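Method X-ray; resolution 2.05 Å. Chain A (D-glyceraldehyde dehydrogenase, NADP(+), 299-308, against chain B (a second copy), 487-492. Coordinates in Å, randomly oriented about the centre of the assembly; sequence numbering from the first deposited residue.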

# COMPACT_ATOMS: atom_id res chain seq x y z
N SER A 299 -6.89 16.46 44.32
CA SER A 299 -7.78 17.46 44.94
C SER A 299 -8.66 18.12 43.87
O SER A 299 -9.88 18.17 44.00
CB SER A 299 -6.87 18.48 45.66
OG SER A 299 -7.57 19.62 46.09
N ARG A 300 -8.05 18.58 42.78
CA ARG A 300 -8.77 19.23 41.69
C ARG A 300 -9.75 18.22 41.07
O ARG A 300 -10.90 18.56 40.78
CB ARG A 300 -7.80 19.83 40.63
CG ARG A 300 -7.01 21.01 41.18
CD ARG A 300 -6.27 21.82 40.12
NE ARG A 300 -7.25 22.36 39.19
CZ ARG A 300 -6.99 22.82 37.96
NH1 ARG A 300 -5.76 22.84 37.48
NH2 ARG A 300 -8.01 23.30 37.24
N PHE A 301 -9.31 16.96 40.92
CA PHE A 301 -10.12 15.93 40.28
C PHE A 301 -11.33 15.56 41.13
O PHE A 301 -12.44 15.37 40.60
CB PHE A 301 -9.29 14.66 40.02
CG PHE A 301 -10.07 13.52 39.42
CD1 PHE A 301 -10.86 13.71 38.29
CD2 PHE A 301 -9.94 12.22 39.94
CE1 PHE A 301 -11.56 12.65 37.72
CE2 PHE A 301 -10.64 11.15 39.36
CZ PHE A 301 -11.46 11.37 38.27
N VAL A 302 -11.13 15.44 42.42
CA VAL A 302 -12.25 15.26 43.36
C VAL A 302 -13.26 16.43 43.28
O VAL A 302 -14.50 16.20 43.17
CB VAL A 302 -11.74 15.04 44.79
CG1 VAL A 302 -12.92 15.05 45.77
CG2 VAL A 302 -10.97 13.72 44.87
N GLU A 303 -12.74 17.66 43.30
CA GLU A 303 -13.57 18.89 43.23
C GLU A 303 -14.37 18.95 41.94
O GLU A 303 -15.57 19.23 41.98
CB GLU A 303 -12.73 20.16 43.41
CG GLU A 303 -13.49 21.47 43.42
CD GLU A 303 -14.47 21.61 44.58
OE1 GLU A 303 -15.41 22.41 44.44
OE2 GLU A 303 -14.31 20.93 45.62
N LEU A 304 -13.76 18.60 40.80
CA LEU A 304 -14.52 18.60 39.56
C LEU A 304 -15.59 17.49 39.48
O LEU A 304 -16.73 17.70 38.95
CB LEU A 304 -13.57 18.49 38.39
CG LEU A 304 -12.77 19.76 38.16
CD1 LEU A 304 -11.48 19.39 37.48
CD2 LEU A 304 -13.57 20.74 37.32
N SER A 305 -15.21 16.31 40.00
CA SER A 305 -16.05 15.12 40.02
C SER A 305 -17.36 15.36 40.81
O SER A 305 -18.38 14.84 40.43
CB SER A 305 -15.29 13.90 40.57
OG SER A 305 -14.28 13.43 39.64
N ARG A 306 -17.29 16.16 41.87
CA ARG A 306 -18.49 16.46 42.71
C ARG A 306 -19.53 17.31 42.01
O ARG A 306 -20.68 17.37 42.48
CB ARG A 306 -18.13 17.35 43.89
CG ARG A 306 -17.12 16.83 44.85
CD ARG A 306 -16.75 17.95 45.80
NE ARG A 306 -17.56 17.79 47.01
CZ ARG A 306 -17.09 17.38 48.19
NH1 ARG A 306 -17.95 17.26 49.19
NH2 ARG A 306 -15.77 17.10 48.37
N LYS A 307 -19.09 18.09 41.02
CA LYS A 307 -19.92 19.02 40.27
C LYS A 307 -20.81 18.34 39.24
O LYS A 307 -21.70 19.01 38.71
CB LYS A 307 -19.05 20.06 39.56
N LEU A 308 -20.59 17.05 38.95
CA LEU A 308 -21.29 16.35 37.85
C LEU A 308 -22.67 16.01 38.35
O LEU A 308 -22.79 15.47 39.45
CB LEU A 308 -20.54 15.09 37.38
CG LEU A 308 -19.15 15.39 36.75
CD1 LEU A 308 -18.32 14.12 36.59
CD2 LEU A 308 -19.21 16.11 35.40
N VAL B 487 -17.88 18.02 28.27
CA VAL B 487 -17.25 18.49 29.51
C VAL B 487 -17.51 19.97 29.50
O VAL B 487 -17.00 20.67 28.64
CB VAL B 487 -15.73 18.17 29.55
CG1 VAL B 487 -15.08 18.71 30.82
CG2 VAL B 487 -15.51 16.67 29.43
N ARG B 488 -18.35 20.43 30.42
CA ARG B 488 -18.71 21.83 30.49
C ARG B 488 -17.49 22.63 30.75
O ARG B 488 -16.75 22.32 31.64
CB ARG B 488 -19.75 22.07 31.58
CG ARG B 488 -21.12 21.49 31.28
CD ARG B 488 -22.12 21.87 32.35
NE ARG B 488 -21.96 21.06 33.52
CZ ARG B 488 -21.59 21.52 34.69
NH1 ARG B 488 -21.37 22.80 34.84
NH2 ARG B 488 -21.45 20.70 35.71
N ASP B 489 -17.28 23.63 29.94
CA ASP B 489 -16.16 24.52 30.08
C ASP B 489 -16.33 25.32 31.37
O ASP B 489 -15.38 25.75 31.99
CB ASP B 489 -16.13 25.44 28.88
N ASP B 490 -17.58 25.41 31.81
CA ASP B 490 -17.98 26.15 32.98
C ASP B 490 -17.27 25.64 34.20
O ASP B 490 -17.32 26.26 35.23
N LEU B 491 -16.65 24.48 34.12
CA LEU B 491 -15.88 23.93 35.19
C LEU B 491 -14.45 24.44 35.25
O LEU B 491 -13.78 24.24 36.24
CB LEU B 491 -15.83 22.42 35.05
CG LEU B 491 -17.15 21.73 35.11
CD1 LEU B 491 -17.06 20.34 34.54
CD2 LEU B 491 -17.65 21.68 36.52
N PHE B 492 -13.98 25.10 34.19
CA PHE B 492 -12.61 25.54 34.12
C PHE B 492 -12.54 27.00 33.71
O PHE B 492 -13.36 27.81 34.09
CB PHE B 492 -11.81 24.70 33.12
CG PHE B 492 -11.65 23.24 33.49
CD1 PHE B 492 -12.56 22.32 33.07
CD2 PHE B 492 -10.56 22.81 34.21
CE1 PHE B 492 -12.42 21.00 33.39
CE2 PHE B 492 -10.41 21.50 34.54
CZ PHE B 492 -11.35 20.59 34.12

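The striking thing about this contact is how central one leucine is: A:Leu304, on a helix, has the largest buried area of any residue here and fits against both B:Leu491 and B:Phe492, while no clear hydrogen bond joins the two stretches. Its CA-to-CB bond points toward chain B, and with chi1 m and chi2 t both methyls reach the B:Phe492 ring, and CD2 also packs against B:Leu491. A:Leu304 CD2 lies 3.6 Å from B:Leu491 CB and also sits over one face of the B:Phe492 ring, 4.2 Å from the centroid and 24° off the normal, a CH-pi contact. A:Leu304 CD1 approaches the tip of the same ring, 3.6 Å from B:Phe492 CZ.

The ring's edge meets a different kind of group. A:Arg300, one helical turn before A:Leu304, starts sideways but extends until its NH2 comes within 4.0 Å of B:Phe492 CD2, near the plane of the ring. This is packing at the margin rather than a cation over a ring face, and the guanidinium's NH1 and NH2 are hydrogen-bonded elsewhere in the structure.

Just beyond, the chain enters a type I turn from A:Ser305 to A:Leu308, which presents A:Lys307 to the partner. Its side chain is modelled only to CB, and that atom packs 3.7 Å from B:Leu491 CD2. B:Leu491, in a short 3-10 segment, therefore touches both A:Leu304 and A:Lys307. The carbonyl A:Lys307 O lies 3.5 Å from B:Arg488 NH2, near the plane of the guanidinium.

The rule to read here is spacing: A:Arg300, A:Leu304 and A:Lys307 each place side-chain atoms within about 4 Å of chain B, A:Lys307 by its CB, whereas A:Ser305 turns its hydroxyl back to its own helix, A:Ser305 OG donating to A:Phe301 O at 2.8 Å. Together the stretches bury 292 Å², with A:Leu304 and B:Leu491 contributing the largest shares.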